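Local coordinates for methanol--corrinoid protein co-methyltransferase (Methanosarcina barkeri, PDB 2I2X) that catalyses transfer of the methyl group of methanol to the cob(I)amide carried by its partner protein MtaC, a step of methanogenesis from methanol, at residues Asn179-Pro182 against Gly183-Tyr186; Glu197-Trp200 against Thr201-Lys205; Asn237-His240 against Thr241-Val244. One frame throughout, in Å; residues are numbered along the deposited sequence.

Contact 1 (Asn179-Pro182 against Gly183-Tyr186); sequences NDIP and GLLY
With CG anti to the backbone N (chi1 -176°), the carboxylate of Asp-180 swings forward over the start of the helix and reaches the backbone of Gly-183, three residues on. Asp-180 OD1 accepts from Gly-183 N at 3.0 Å. The donor does not come in the plane of the carboxylate; it meets OD1 from above that plane, 68° out of it. The other oxygen, OD2, is turned to Tyr-447 OH of helix 436-450 and hydrogen-bonds there, so OD1 caps the helix and OD2 bonds to a neighbouring one.

The main chain then takes over. Leu-184 N bonds to Asp-180 O at 3.0 Å, and Leu-185 N follows to Ile-181 O at 2.9 Å. Tyr-186 N comes next, on Pro-182 O at 2.9 Å. Pro-182 has no N-H to give, which costs nothing in the first turn, where the backbone N-H groups have no partner carbonyl within the helix. Just before the helix, Asp-180 is the centre of an inverse gamma turn, closed by a weak bond from Ile-181 N to Asn-179 O.

One apolar touch runs alongside this polar start. Ile-181, its CG1 beside the backbone N, brings CD1 to 3.7 Å from CD2 of Leu-184, and both residues rest against Ile-242 of helix 240-259. Leu-185 goes instead to helix 389-409, and the ring of Tyr-186 to helix 436-450. The whole is an Asp N-cap with its side chain bonded to the third residue of the helix, with proline in the first turn, at the head of helix 181-210.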
loop_
_atom_site.group_PDB
_atom_site.type_symbol
_atom_site.label_atom_id
_atom_site.label_comp_id
_atom_site.label_asym_id
_atom_site.label_seq_id
_atom_site.Cartn_x
_atom_site.Cartn_y
_atom_site.Cartn_z
ATOM N N ASN A 179 -16.437 30.100 2.935
ATOM C CA ASN A 179 -15.499 30.886 3.753
ATOM C C ASN A 179 -16.214 31.555 4.929
ATOM O O ASN A 179 -15.856 32.654 5.362
ATOM C CB ASN A 179 -14.740 31.901 2.900
ATOM C CG ASN A 179 -13.779 31.227 1.894
ATOM O OD1 ASN A 179 -13.416 30.053 2.039
ATOM N ND2 ASN A 179 -13.377 31.972 0.873
ATOM N N ASP A 180 -17.240 30.875 5.434
ATOM C CA ASP A 180 -17.980 31.362 6.576
ATOM C C ASP A 180 -17.259 30.875 7.839
ATOM O O ASP A 180 -17.579 29.818 8.419
ATOM C CB ASP A 180 -19.449 30.917 6.506
ATOM C CG ASP A 180 -20.288 31.492 7.636
ATOM O OD1 ASP A 180 -19.722 32.161 8.545
ATOM O OD2 ASP A 180 -21.526 31.279 7.617
ATOM N N ILE A 181 -16.255 31.648 8.242
ATOM C CA ILE A 181 -15.451 31.310 9.403
ATOM C C ILE A 181 -16.253 31.205 10.724
ATOM O O ILE A 181 -16.135 30.195 11.444
ATOM C CB ILE A 181 -14.303 32.276 9.560
ATOM C CG1 ILE A 181 -13.496 32.359 8.261
ATOM C CG2 ILE A 181 -13.465 31.863 10.732
ATOM C CD1 ILE A 181 -13.142 31.014 7.590
ATOM N N PRO A 182 -17.094 32.225 11.034
ATOM C CA PRO A 182 -18.005 32.098 12.174
ATOM C C PRO A 182 -18.863 30.823 12.122
ATOM O O PRO A 182 -19.095 30.194 13.158
ATOM C CB PRO A 182 -18.888 33.352 12.040
ATOM C CG PRO A 182 -17.996 34.354 11.390
ATOM C CD PRO A 182 -17.248 33.540 10.370
ATOM N N GLY A 183 -19.342 30.447 10.935
ATOM C CA GLY A 183 -20.102 29.211 10.785
ATOM C C GLY A 183 -19.251 28.003 11.166
ATOM O O GLY A 183 -19.713 27.091 11.869
ATOM N N LEU A 184 -17.994 28.011 10.731
ATOM C CA LEU A 184 -17.041 27.007 11.185
ATOM C C LEU A 184 -16.968 26.941 12.709
ATOM O O LEU A 184 -17.103 25.851 13.277
ATOM C CB LEU A 184 -15.655 27.260 10.579
ATOM C CG LEU A 184 -15.175 26.625 9.259
ATOM C CD1 LEU A 184 -16.249 25.994 8.374
ATOM C CD2 LEU A 184 -14.349 27.654 8.474
ATOM N N LEU A 185 -16.757 28.098 13.355
ATOM C CA LEU A 185 -16.743 28.209 14.833
ATOM C C LEU A 185 -18.000 27.650 15.495
ATOM O O LEU A 185 -17.936 26.944 16.517
ATOM C CB LEU A 185 -16.570 29.654 15.261
ATOM C CG LEU A 185 -15.714 29.992 16.500
ATOM C CD1 LEU A 185 -16.011 31.362 17.004
ATOM C CD2 LEU A 185 -15.849 28.988 17.637
ATOM N N TYR A 186 -19.147 27.930 14.890
ATOM C CA TYR A 186 -20.393 27.526 15.482
ATOM C C TYR A 186 -20.615 26.031 15.301
ATOM O O TYR A 186 -20.878 25.319 16.284
ATOM C CB TYR A 186 -21.541 28.364 14.898
ATOM C CG TYR A 186 -22.917 28.033 15.398
ATOM C CD1 TYR A 186 -23.272 28.230 16.738
ATOM C CD2 TYR A 186 -23.913 27.584 14.514
ATOM C CE1 TYR A 186 -24.595 27.973 17.192
ATOM C CE2 TYR A 186 -25.233 27.312 14.960
ATOM C CZ TYR A 186 -25.549 27.516 16.289
ATOM O OH TYR A 186 -26.813 27.232 16.712
#

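Contact 2 (Glu197-Trp200 against Thr201-Lys205); sequences ELIW and TDISK
The indole of Trp-200 has the CD1 methyl of Ile-203 over one face: a CH-pi contact, 3.9 Å from CD1 to the centroid of the six-membered ring and only 9° off the ring normal. Ile-203 CG2 joins it against the same ring, 3.5 Å from Trp-200 CZ3. At the pyrrole nitrogen, NE1 is hydrogen-bonded to Asp-217 OD2, which, with the isoleucine on its face, restrains the rotation of the ring. This is an i to i+3 pair on helix 181-210, part of the crossover that joins parallel strands 160-163 and 213-216 of the TIM barrel; Val-163 and Ser-214 of those strands touch both side chains. Trp-200 also lies about 8 Å, side chain to side chain, from the zinc ligand Glu-164.

Ile-203 N is held by Ile-199 O at 2.7 Å, whereas the backbone bonds from Thr-201 N and Asp-202 N to the preceding turn are long and weak. Here the hydroxyl of Thr-201 makes up some of the difference. Folded back beside its own N by a chi1 of -64°, Thr-201 OG1 donates to Glu-197 O at 2.7 Å, coming in close to the line of the carbonyl. Asp-202 OD2 hydrogen-bonds Tyr-143 OH of helix 143-155.

Ser-204 repeats the threonine's trick one turn on: Trp-200 O receives two donors from it, the amide N at 3.0 Å, well above the carbonyl plane, and OG at 2.8 Å, tilted 19° from that plane, while OG is also hydrogen-bonded to Ser-214 OG.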
loop_
_atom_site.group_PDB
_atom_site.type_symbol
_atom_site.label_atom_id
_atom_site.label_comp_id
_atom_site.label_asym_id
_atom_site.label_seq_id
_atom_site.Cartn_x
_atom_site.Cartn_y
_atom_site.Cartn_z
ATOM N N GLU A 197 -20.756 16.013 24.180
ATOM C CA GLU A 197 -21.030 15.729 25.584
ATOM C C GLU A 197 -22.194 14.752 25.843
ATOM O O GLU A 197 -22.115 13.952 26.759
ATOM C CB GLU A 197 -21.198 17.002 26.386
ATOM C CG GLU A 197 -21.401 16.700 27.866
ATOM C CD GLU A 197 -22.037 17.824 28.630
ATOM O OE1 GLU A 197 -21.964 17.762 29.873
ATOM O OE2 GLU A 197 -22.589 18.763 27.991
ATOM N N LEU A 198 -23.242 14.807 25.026
ATOM C CA LEU A 198 -24.373 13.890 25.148
ATOM C C LEU A 198 -23.869 12.473 24.961
ATOM O O LEU A 198 -23.910 11.638 25.874
ATOM C CB LEU A 198 -25.409 14.175 24.053
ATOM C CG LEU A 198 -26.924 13.881 24.141
ATOM C CD1 LEU A 198 -27.423 13.349 22.803
ATOM C CD2 LEU A 198 -27.357 12.947 25.269
ATOM N N ILE A 199 -23.354 12.208 23.770
ATOM C CA ILE A 199 -22.994 10.845 23.393
ATOM C C ILE A 199 -21.869 10.229 24.233
ATOM O O ILE A 199 -21.951 9.056 24.618
ATOM C CB ILE A 199 -22.711 10.762 21.891
ATOM C CG1 ILE A 199 -21.513 11.641 21.525
ATOM C CG2 ILE A 199 -23.958 11.207 21.119
ATOM C CD1 ILE A 199 -21.099 11.512 20.098
ATOM N N TRP A 200 -20.846 11.018 24.558
ATOM C CA TRP A 200 -19.710 10.457 25.292
ATOM C C TRP A 200 -19.995 10.138 26.765
ATOM O O TRP A 200 -19.357 9.270 27.352
ATOM C CB TRP A 200 -18.416 11.255 25.049
ATOM C CG TRP A 200 -17.884 10.894 23.656
ATOM C CD1 TRP A 200 -18.017 11.630 22.494
ATOM C CD2 TRP A 200 -17.237 9.666 23.282
ATOM N NE1 TRP A 200 -17.478 10.934 21.436
ATOM C CE2 TRP A 200 -16.993 9.730 21.890
ATOM C CE3 TRP A 200 -16.818 8.534 23.995
ATOM C CZ2 TRP A 200 -16.344 8.699 21.193
ATOM C CZ3 TRP A 200 -16.157 7.499 23.298
ATOM C CH2 TRP A 200 -15.933 7.596 21.915
ATOM N N THR A 201 -20.989 10.815 27.344
ATOM C CA THR A 201 -21.443 10.497 28.671
ATOM C C THR A 201 -22.072 9.123 28.641
ATOM O O THR A 201 -21.765 8.268 29.463
ATOM C CB THR A 201 -22.458 11.545 29.126
ATOM O OG1 THR A 201 -21.784 12.816 29.205
ATOM C CG2 THR A 201 -23.092 11.164 30.497
ATOM N N ASP A 202 -22.949 8.895 27.684
ATOM C CA ASP A 202 -23.545 7.597 27.548
ATOM C C ASP A 202 -22.537 6.521 27.144
ATOM O O ASP A 202 -22.579 5.415 27.714
ATOM C CB ASP A 202 -24.672 7.657 26.545
ATOM C CG ASP A 202 -25.854 8.449 27.046
ATOM O OD1 ASP A 202 -26.040 8.580 28.290
ATOM O OD2 ASP A 202 -26.597 8.951 26.179
ATOM N N ILE A 203 -21.633 6.829 26.192
ATOM C CA ILE A 203 -20.646 5.822 25.729
ATOM C C ILE A 203 -19.778 5.329 26.883
ATOM O O ILE A 203 -19.620 4.133 27.064
ATOM C CB ILE A 203 -19.785 6.275 24.534
ATOM C CG1 ILE A 203 -20.655 6.371 23.278
ATOM C CG2 ILE A 203 -18.684 5.264 24.295
ATOM C CD1 ILE A 203 -20.223 7.415 22.244
ATOM N N SER A 204 -19.269 6.261 27.679
ATOM C CA SER A 204 -18.441 5.946 28.847
ATOM C C SER A 204 -19.161 5.094 29.907
ATOM O O SER A 204 -18.611 4.109 30.418
ATOM C CB SER A 204 -17.946 7.240 29.461
ATOM O OG SER A 204 -17.134 7.942 28.526
ATOM N N LYS A 205 -20.401 5.477 30.217
ATOM C CA LYS A 205 -21.283 4.678 31.072
ATOM C C LYS A 205 -21.302 3.193 30.607
ATOM O O LYS A 205 -21.153 2.249 31.412
ATOM C CB LYS A 205 -22.675 5.287 31.008
ATOM C CG LYS A 205 -23.396 5.311 32.295
ATOM C CD LYS A 205 -24.039 6.690 32.525
ATOM C CE LYS A 205 -25.459 6.804 31.929
ATOM N NZ LYS A 205 -26.115 8.089 32.373
#

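Contact 3 (Asn237-His240 against Thr241-Val244); sequences NLAH and TIAV
Leu-238 packs onto Ile-242 from the loop that leads into the helix. Its CB and CG make no close approach to residues 241-244; a chi1 of -178° sets CG beside the carbonyl carbon and brings the end of the side chain nearer, and the two methyls do the touching. Leu-238 CD1 comes to 4.0 Å from Ile-242 CG2, the two side chains crossing at about a right angle; Leu-238 CD2 lies 4.3 Å from the CB of Ala-243. Behind them, Leu-238 is backed by Ala-226 and Ile-229 of helix 220-230 and by Pro-96 of a neighbouring subunit.

Between these residues the helix begins. Ala-239 is the N-cap of helix 240-259; its methyl offers no capping bond, but its carbonyl bonds into the first turn and its CB packs against it. That oxygen takes two donors: Ala-239 O is met by Ala-243 N at 3.2 Å and by Ile-242 N at 2.9 Å, the latter from well above the carbonyl plane. Ala-239 CB meanwhile sits 4.2 Å from Ile-242 CD1. Val-244 N continues the ladder onto His-240 O at 3.1 Å.

The imidazole of His-240 has Leu-238 O at its edge, in the ring plane. ND1 is bonded to Asp-364 OD2 and NE2 to Gly-230 O; because both partners are acceptors, the ring may well be protonated on both nitrogens. Thr-241 sets OG1 between its N and carbonyl carbon (chi1 44°), 3.8 Å from Ala-239 CB, and hydrogen-bonds Glu-418 O of helix 416-430.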
loop_
_atom_site.group_PDB
_atom_site.type_symbol
_atom_site.label_atom_id
_atom_site.label_comp_id
_atom_site.label_asym_id
_atom_site.label_seq_id
_atom_site.Cartn_x
_atom_site.Cartn_y
_atom_site.Cartn_z
ATOM N N ASN A 237 -9.788 24.480 -4.239
ATOM C CA ASN A 237 -11.117 24.323 -3.670
ATOM C C ASN A 237 -11.343 24.884 -2.260
ATOM O O ASN A 237 -12.481 25.142 -1.871
ATOM C CB ASN A 237 -11.600 22.883 -3.811
ATOM C CG ASN A 237 -11.886 22.502 -5.273
ATOM O OD1 ASN A 237 -12.249 23.355 -6.108
ATOM N ND2 ASN A 237 -11.711 21.223 -5.591
ATOM N N LEU A 238 -10.260 25.083 -1.507
ATOM C CA LEU A 238 -10.338 25.635 -0.154
ATOM C C LEU A 238 -8.926 26.024 0.269
ATOM O O LEU A 238 -8.007 25.183 0.246
ATOM C CB LEU A 238 -10.914 24.620 0.848
ATOM C CG LEU A 238 -11.047 25.186 2.268
ATOM C CD1 LEU A 238 -12.192 26.255 2.388
ATOM C CD2 LEU A 238 -11.258 24.075 3.290
ATOM N N ALA A 239 -8.751 27.282 0.657
ATOM C CA ALA A 239 -7.436 27.772 1.029
ATOM C C ALA A 239 -6.971 26.964 2.220
ATOM O O ALA A 239 -7.744 26.706 3.158
ATOM C CB ALA A 239 -7.490 29.264 1.405
ATOM N N HIS A 240 -5.699 26.599 2.195
ATOM C CA HIS A 240 -5.152 25.787 3.236
ATOM C C HIS A 240 -5.136 26.525 4.559
ATOM O O HIS A 240 -5.286 25.903 5.633
ATOM C CB HIS A 240 -3.801 25.235 2.795
ATOM C CG HIS A 240 -3.918 24.169 1.739
ATOM N ND1 HIS A 240 -2.900 23.280 1.450
ATOM C CD2 HIS A 240 -4.943 23.843 0.914
ATOM C CE1 HIS A 240 -3.292 22.459 0.488
ATOM N NE2 HIS A 240 -4.523 22.785 0.140
ATOM N N THR A 241 -5.037 27.850 4.490
ATOM C CA THR A 241 -5.102 28.672 5.682
ATOM C C THR A 241 -6.490 28.655 6.334
ATOM O O THR A 241 -6.598 29.035 7.484
ATOM C CB THR A 241 -4.664 30.111 5.435
ATOM O OG1 THR A 241 -5.243 30.589 4.220
ATOM C CG2 THR A 241 -3.145 30.212 5.334
ATOM N N ILE A 242 -7.535 28.198 5.629
ATOM C CA ILE A 242 -8.856 28.023 6.250
ATOM C C ILE A 242 -9.043 26.585 6.782
ATOM O O ILE A 242 -9.728 26.347 7.802
ATOM C CB ILE A 242 -10.032 28.456 5.293
ATOM C CG1 ILE A 242 -10.011 29.977 5.054
ATOM C CG2 ILE A 242 -11.382 28.079 5.880
ATOM C CD1 ILE A 242 -10.789 30.413 3.813
ATOM N N ALA A 243 -8.423 25.626 6.099
ATOM C CA ALA A 243 -8.409 24.252 6.571
ATOM C C ALA A 243 -7.758 24.129 7.969
ATOM O O ALA A 243 -8.269 23.442 8.854
ATOM C CB ALA A 243 -7.682 23.361 5.549
ATOM N N VAL A 244 -6.628 24.791 8.160
ATOM C CA VAL A 244 -5.950 24.718 9.436
ATOM C C VAL A 244 -6.786 25.370 10.557
ATOM O O VAL A 244 -6.809 24.864 11.686
ATOM C CB VAL A 244 -4.487 25.274 9.368
ATOM C CG1 VAL A 244 -4.445 26.774 9.067
ATOM C CG2 VAL A 244 -3.755 24.974 10.630
#

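How the contacts relate
Running from the N terminus, contact 1 opens helix 181-210, contact 2 lies further along the same helix, and contact 3 starts helix 240-259 after strand 213-216 and helix 220-230. Each is local, within adjoining residues, so none closes a long loop, and along the chain they neither nest nor cross. Contacts 1 and 3 nevertheless meet in space, both at helix beginnings: Asn-179 OD1 lies 3.2 Å from Ile-242 CD1, and Ile-181 CD1 is 3.8 Å from Ile-242 CG2. Contact 2, its centre about 26 Å from that of contact 1, faces the barrel strands instead. Helix 181-210 thus links the start of helix 240-259 with the barrel wall.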